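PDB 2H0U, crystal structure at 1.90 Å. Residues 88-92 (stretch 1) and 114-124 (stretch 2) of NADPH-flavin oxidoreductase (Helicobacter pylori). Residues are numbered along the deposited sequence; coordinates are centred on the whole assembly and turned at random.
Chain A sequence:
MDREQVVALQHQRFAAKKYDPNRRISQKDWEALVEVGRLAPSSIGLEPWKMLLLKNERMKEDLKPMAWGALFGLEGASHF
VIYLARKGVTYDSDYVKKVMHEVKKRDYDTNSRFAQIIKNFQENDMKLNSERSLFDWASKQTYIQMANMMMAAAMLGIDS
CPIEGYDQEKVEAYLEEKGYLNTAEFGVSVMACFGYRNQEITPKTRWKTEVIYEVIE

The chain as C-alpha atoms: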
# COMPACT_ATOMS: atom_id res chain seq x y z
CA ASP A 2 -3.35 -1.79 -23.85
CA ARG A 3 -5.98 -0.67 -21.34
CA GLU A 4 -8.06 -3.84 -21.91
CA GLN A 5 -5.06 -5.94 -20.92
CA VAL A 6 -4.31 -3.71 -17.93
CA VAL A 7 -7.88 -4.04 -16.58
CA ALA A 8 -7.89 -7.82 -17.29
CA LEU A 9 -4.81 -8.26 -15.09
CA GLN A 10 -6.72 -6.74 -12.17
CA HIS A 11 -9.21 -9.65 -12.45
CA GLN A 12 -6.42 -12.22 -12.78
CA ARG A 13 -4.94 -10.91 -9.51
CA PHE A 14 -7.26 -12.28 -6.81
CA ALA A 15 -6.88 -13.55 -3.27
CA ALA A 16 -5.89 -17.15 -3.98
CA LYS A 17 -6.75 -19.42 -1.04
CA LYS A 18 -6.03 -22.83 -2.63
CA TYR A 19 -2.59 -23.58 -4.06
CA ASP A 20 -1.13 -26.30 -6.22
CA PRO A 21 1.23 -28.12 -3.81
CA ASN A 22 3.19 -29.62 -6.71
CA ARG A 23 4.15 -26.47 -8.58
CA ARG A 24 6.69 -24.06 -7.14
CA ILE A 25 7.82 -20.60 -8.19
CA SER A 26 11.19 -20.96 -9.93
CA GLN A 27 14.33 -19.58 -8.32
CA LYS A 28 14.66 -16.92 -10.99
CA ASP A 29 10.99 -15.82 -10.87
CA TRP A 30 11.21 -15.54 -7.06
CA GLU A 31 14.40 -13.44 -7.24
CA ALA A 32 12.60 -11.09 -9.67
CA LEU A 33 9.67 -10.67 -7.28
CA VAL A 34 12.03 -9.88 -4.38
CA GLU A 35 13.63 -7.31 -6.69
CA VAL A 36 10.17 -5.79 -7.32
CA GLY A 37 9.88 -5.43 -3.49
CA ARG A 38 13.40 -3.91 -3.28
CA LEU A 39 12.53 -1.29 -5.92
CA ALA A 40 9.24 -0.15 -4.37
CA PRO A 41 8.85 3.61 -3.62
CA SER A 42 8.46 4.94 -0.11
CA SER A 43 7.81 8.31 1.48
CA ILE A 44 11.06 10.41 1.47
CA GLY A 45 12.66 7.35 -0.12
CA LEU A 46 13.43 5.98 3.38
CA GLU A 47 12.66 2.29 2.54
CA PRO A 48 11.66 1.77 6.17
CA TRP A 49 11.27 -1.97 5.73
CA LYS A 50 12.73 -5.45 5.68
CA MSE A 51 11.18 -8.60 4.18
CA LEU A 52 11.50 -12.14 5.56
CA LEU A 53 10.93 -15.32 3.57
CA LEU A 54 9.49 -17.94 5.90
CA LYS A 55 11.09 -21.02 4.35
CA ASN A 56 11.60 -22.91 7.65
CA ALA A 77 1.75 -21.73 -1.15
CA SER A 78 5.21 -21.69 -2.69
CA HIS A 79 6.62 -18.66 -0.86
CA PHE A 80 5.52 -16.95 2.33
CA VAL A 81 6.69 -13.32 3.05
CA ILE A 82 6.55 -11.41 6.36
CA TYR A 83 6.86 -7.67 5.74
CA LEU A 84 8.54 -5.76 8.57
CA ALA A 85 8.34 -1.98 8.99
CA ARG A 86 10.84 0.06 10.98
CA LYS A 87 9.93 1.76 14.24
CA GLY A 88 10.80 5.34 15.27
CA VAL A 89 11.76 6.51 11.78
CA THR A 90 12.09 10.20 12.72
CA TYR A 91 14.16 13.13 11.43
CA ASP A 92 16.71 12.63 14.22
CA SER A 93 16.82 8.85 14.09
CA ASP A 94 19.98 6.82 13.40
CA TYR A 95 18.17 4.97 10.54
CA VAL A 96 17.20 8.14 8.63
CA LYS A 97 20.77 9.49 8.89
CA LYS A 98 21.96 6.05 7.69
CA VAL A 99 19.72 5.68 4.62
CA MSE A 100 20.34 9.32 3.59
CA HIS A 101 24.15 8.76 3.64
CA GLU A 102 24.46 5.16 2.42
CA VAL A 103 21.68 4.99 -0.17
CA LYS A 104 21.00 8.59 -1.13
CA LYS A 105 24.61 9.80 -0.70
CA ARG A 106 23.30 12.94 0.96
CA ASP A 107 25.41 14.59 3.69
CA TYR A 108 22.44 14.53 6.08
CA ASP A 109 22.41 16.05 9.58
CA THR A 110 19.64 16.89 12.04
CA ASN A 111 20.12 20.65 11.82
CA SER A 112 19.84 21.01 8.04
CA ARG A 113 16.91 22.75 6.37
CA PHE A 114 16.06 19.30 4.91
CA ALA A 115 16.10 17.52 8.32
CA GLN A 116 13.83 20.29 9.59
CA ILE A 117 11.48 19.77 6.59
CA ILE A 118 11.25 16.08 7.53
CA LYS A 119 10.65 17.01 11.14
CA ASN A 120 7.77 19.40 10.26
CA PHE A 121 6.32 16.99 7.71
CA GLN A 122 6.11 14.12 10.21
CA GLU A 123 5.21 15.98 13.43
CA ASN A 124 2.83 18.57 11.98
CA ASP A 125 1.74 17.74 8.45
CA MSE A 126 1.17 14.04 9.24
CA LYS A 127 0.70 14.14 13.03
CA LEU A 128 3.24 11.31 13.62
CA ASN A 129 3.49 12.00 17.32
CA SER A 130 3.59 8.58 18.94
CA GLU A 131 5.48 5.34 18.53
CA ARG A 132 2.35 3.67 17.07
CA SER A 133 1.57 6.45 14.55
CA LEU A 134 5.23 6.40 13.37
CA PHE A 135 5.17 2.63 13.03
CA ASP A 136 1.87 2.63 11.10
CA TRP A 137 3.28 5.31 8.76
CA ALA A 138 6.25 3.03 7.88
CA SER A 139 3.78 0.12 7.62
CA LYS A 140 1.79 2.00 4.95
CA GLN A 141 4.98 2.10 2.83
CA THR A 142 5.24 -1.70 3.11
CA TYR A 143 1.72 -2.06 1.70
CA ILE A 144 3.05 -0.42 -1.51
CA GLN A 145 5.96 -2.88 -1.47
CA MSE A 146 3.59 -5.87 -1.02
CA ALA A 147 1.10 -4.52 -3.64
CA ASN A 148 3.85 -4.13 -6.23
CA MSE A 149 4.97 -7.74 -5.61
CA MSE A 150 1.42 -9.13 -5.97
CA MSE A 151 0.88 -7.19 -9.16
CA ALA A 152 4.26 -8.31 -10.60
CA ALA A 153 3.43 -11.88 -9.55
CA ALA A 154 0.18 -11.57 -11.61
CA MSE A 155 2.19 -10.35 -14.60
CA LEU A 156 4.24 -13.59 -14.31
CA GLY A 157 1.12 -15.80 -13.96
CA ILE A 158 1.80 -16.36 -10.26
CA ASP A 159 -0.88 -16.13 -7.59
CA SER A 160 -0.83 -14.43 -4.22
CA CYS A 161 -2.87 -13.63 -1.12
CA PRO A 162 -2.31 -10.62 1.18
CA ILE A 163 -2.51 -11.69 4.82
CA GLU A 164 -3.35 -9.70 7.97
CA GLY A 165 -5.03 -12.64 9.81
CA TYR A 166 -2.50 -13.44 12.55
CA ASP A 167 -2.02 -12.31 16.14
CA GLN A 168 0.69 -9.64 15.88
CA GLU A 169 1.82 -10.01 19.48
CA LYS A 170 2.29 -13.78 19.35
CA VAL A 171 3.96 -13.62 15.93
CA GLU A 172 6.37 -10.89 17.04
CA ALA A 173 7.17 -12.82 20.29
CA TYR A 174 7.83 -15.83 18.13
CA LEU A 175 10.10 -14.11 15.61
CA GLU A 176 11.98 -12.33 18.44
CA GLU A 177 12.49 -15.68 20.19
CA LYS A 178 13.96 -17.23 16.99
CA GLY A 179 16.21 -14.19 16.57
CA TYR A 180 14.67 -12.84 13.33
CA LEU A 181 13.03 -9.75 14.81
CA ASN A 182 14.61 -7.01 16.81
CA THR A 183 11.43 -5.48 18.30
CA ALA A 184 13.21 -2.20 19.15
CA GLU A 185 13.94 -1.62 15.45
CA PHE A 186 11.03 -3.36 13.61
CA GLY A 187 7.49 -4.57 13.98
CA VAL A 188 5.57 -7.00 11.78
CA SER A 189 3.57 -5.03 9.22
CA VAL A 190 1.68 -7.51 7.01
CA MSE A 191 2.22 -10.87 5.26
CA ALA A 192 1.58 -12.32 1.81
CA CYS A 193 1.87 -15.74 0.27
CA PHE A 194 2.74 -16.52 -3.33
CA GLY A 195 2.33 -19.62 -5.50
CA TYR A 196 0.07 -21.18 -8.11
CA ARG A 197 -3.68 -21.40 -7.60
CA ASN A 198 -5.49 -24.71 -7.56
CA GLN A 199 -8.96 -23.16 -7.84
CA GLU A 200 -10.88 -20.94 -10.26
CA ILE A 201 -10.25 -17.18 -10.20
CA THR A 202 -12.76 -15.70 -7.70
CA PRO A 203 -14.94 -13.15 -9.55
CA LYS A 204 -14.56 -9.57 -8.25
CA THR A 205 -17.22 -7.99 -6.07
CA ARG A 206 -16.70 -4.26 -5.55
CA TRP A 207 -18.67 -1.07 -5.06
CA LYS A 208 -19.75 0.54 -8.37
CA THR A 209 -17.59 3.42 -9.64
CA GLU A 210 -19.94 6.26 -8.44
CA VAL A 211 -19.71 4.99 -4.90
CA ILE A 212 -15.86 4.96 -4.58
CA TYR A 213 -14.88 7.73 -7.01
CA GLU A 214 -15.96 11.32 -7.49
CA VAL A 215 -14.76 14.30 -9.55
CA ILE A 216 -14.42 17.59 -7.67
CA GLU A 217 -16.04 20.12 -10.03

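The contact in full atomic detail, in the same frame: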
# COMPACT_ATOMS: atom_id res chain seq x y z
N GLY A 88 10.14 4.09 14.84
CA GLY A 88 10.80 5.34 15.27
C GLY A 88 11.61 5.97 14.15
O GLY A 88 12.73 6.42 14.37
N VAL A 89 11.03 6.04 12.96
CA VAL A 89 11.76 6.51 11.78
C VAL A 89 11.49 8.02 11.71
O VAL A 89 10.55 8.48 11.04
CB VAL A 89 11.31 5.79 10.50
CG1 VAL A 89 11.99 6.38 9.28
CG2 VAL A 89 11.66 4.29 10.58
N THR A 90 12.30 8.76 12.47
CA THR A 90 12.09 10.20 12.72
C THR A 90 13.28 10.97 12.17
O THR A 90 14.30 10.38 11.90
CB THR A 90 11.96 10.53 14.23
OG1 THR A 90 13.13 10.08 14.94
CG2 THR A 90 10.70 9.91 14.83
N TYR A 91 13.16 12.31 12.06
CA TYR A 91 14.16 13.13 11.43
C TYR A 91 15.52 12.99 12.11
O TYR A 91 16.55 13.14 11.46
CB TYR A 91 13.74 14.59 11.45
CG TYR A 91 14.08 15.33 12.72
CD1 TYR A 91 15.11 16.26 12.76
CD2 TYR A 91 13.35 15.12 13.90
CE1 TYR A 91 15.41 16.97 13.92
CE2 TYR A 91 13.66 15.83 15.08
CZ TYR A 91 14.69 16.74 15.08
OH TYR A 91 14.99 17.44 16.24
N ASP A 92 15.51 12.72 13.41
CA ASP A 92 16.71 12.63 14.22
C ASP A 92 17.13 11.19 14.49
O ASP A 92 18.01 10.95 15.32
CB ASP A 92 16.53 13.39 15.54
CG ASP A 92 15.34 12.86 16.38
OD1 ASP A 92 14.34 12.33 15.82
OD2 ASP A 92 15.40 13.02 17.63
N PHE A 114 16.72 20.54 5.33
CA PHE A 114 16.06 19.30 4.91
C PHE A 114 15.60 18.40 6.07
O PHE A 114 14.48 17.88 6.05
CB PHE A 114 16.94 18.52 3.92
CG PHE A 114 16.31 17.25 3.42
CD1 PHE A 114 15.26 17.28 2.50
CD2 PHE A 114 16.76 16.02 3.87
CE1 PHE A 114 14.67 16.10 2.03
CE2 PHE A 114 16.17 14.84 3.41
CZ PHE A 114 15.12 14.88 2.48
N ALA A 115 16.47 18.21 7.07
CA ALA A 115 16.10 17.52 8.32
C ALA A 115 14.91 18.20 8.99
O ALA A 115 14.00 17.54 9.50
CB ALA A 115 17.28 17.51 9.27
N GLN A 116 14.93 19.53 9.00
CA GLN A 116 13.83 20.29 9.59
C GLN A 116 12.53 20.17 8.76
O GLN A 116 11.42 20.22 9.31
CB GLN A 116 14.24 21.75 9.81
CG GLN A 116 15.44 21.95 10.79
CD GLN A 116 15.27 21.24 12.15
OE1 GLN A 116 16.09 20.41 12.53
NE2 GLN A 116 14.21 21.57 12.86
N ILE A 117 12.65 20.02 7.45
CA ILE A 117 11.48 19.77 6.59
C ILE A 117 10.85 18.41 6.92
O ILE A 117 9.65 18.30 7.04
CB ILE A 117 11.83 19.86 5.07
CG1 ILE A 117 12.09 21.31 4.66
CG2 ILE A 117 10.70 19.22 4.22
CD1 ILE A 117 12.65 21.48 3.24
N ILE A 118 11.70 17.40 7.11
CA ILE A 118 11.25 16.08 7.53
C ILE A 118 10.59 16.15 8.89
O ILE A 118 9.51 15.59 9.09
CB ILE A 118 12.40 15.06 7.58
CG1 ILE A 118 12.98 14.85 6.16
CG2 ILE A 118 11.92 13.70 8.19
CD1 ILE A 118 14.02 13.73 6.06
N LYS A 119 11.23 16.85 9.83
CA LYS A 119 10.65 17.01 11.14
C LYS A 119 9.22 17.62 11.07
O LYS A 119 8.28 17.11 11.66
CB LYS A 119 11.55 17.88 12.02
CG LYS A 119 10.97 18.14 13.40
CD LYS A 119 11.90 19.03 14.15
CE LYS A 119 11.54 19.16 15.63
NZ LYS A 119 10.36 20.01 15.79
N ASN A 120 9.08 18.76 10.39
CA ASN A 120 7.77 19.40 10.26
C ASN A 120 6.73 18.52 9.56
O ASN A 120 5.56 18.47 9.94
CB ASN A 120 7.87 20.70 9.50
CG ASN A 120 6.51 21.38 9.34
OD1 ASN A 120 5.98 21.96 10.29
ND2 ASN A 120 5.94 21.31 8.12
N PHE A 121 7.17 17.88 8.48
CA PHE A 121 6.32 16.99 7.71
C PHE A 121 5.74 15.90 8.60
O PHE A 121 4.53 15.69 8.61
CB PHE A 121 7.17 16.37 6.61
CG PHE A 121 6.54 15.20 5.91
CD1 PHE A 121 5.34 15.33 5.20
CD2 PHE A 121 7.20 13.99 5.87
CE1 PHE A 121 4.78 14.25 4.49
CE2 PHE A 121 6.66 12.89 5.18
CZ PHE A 121 5.44 13.03 4.49
N GLN A 122 6.59 15.21 9.34
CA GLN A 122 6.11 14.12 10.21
C GLN A 122 5.29 14.55 11.42
O GLN A 122 4.21 14.01 11.65
CB GLN A 122 7.29 13.30 10.69
CG GLN A 122 7.96 12.49 9.54
CD GLN A 122 8.93 11.47 10.13
OE1 GLN A 122 9.63 11.77 11.07
NE2 GLN A 122 8.97 10.26 9.55
N GLU A 123 5.81 15.52 12.18
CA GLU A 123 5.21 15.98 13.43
C GLU A 123 3.93 16.78 13.21
O GLU A 123 2.96 16.60 13.94
CB GLU A 123 6.20 16.80 14.24
CG GLU A 123 7.44 15.99 14.66
CD GLU A 123 8.37 16.72 15.62
OE1 GLU A 123 8.17 17.90 15.98
OE2 GLU A 123 9.36 16.09 16.01
N ASN A 124 3.93 17.63 12.18
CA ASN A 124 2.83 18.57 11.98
C ASN A 124 1.95 18.23 10.80
O ASN A 124 0.73 18.09 10.96
CB ASN A 124 3.37 19.98 11.85
CG ASN A 124 4.14 20.42 13.09
OD1 ASN A 124 5.12 21.14 12.99
ND2 ASN A 124 3.70 19.95 14.26
O HOH W 1 10.64 13.63 12.58

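What do Phe 114 to Ile 118 offer the loop? Phe 114 lies out of reach, and the contact begins at Ala 115, whose carbonyl O sits 3.5 Å from Tyr 91 CB. Tyr 91 CB is a carbon, so this is packing. The same Ala 115 O accepts a hydrogen bond within the helix from Lys 119 N at 2.9 Å. The methyl of Ala 115 adds an apolar contact, with its CB 4.3 Å from Tyr 91 CD1. Gln 116 starts away from the loop, but the end of its side chain comes nearer, close to the Tyr 91 ring. Ile 117 faces away, whereas Ile 118 points toward the loop and places CG2 3.8 Å from Tyr 91 CB, so the root of the tyrosine side chain rests on a buried aliphatic surface.

How does Lys 119 meet an aromatic ring while keeping its charge satisfied? Its CA-to-CB bond points toward the loop, and Lys 119 CB lies over one face of the Tyr 91 ring, 3.9 Å from the centroid and 20° off the ring normal, a CH-pi contact. The chain then runs extended through chi3 and its end leads away from the loop, where Lys 119 NZ forms a salt bridge with Glu 123 OE1 at 3.0 Å, one helical turn on. Tyr 91 and Lys 119 also have the closest CA atoms across the contact, and the tyrosine has by far the largest covered area of any residue here.

Where does the helix make a direct polar link to the loop? Asn 120 and Phe 121 stay out of reach, and Gln 122 supplies the link. Gln 122 NE2 donates to Val 89 O at 2.8 Å with an N-H...O angle of 161°, a nearly straight hydrogen bond to a loop carbonyl. Gln 122 OE1 is 3.7 Å from Tyr 91 N, and a water spans that gap: it accepts from Tyr 91 N at 2.9 Å and donates to Gln 122 OE1 at 2.6 Å.

What closes the contact beyond Gln 122? Glu 123 touches it only lightly, Glu 123 OE2 lying 4.4 Å from Tyr 91 CE2, and Asn 124 is out of reach. On the loop side, Thr 90 OG1 donates to Asp 92 OD1 at 2.7 Å, a hydrogen bond that links the residues flanking Tyr 91.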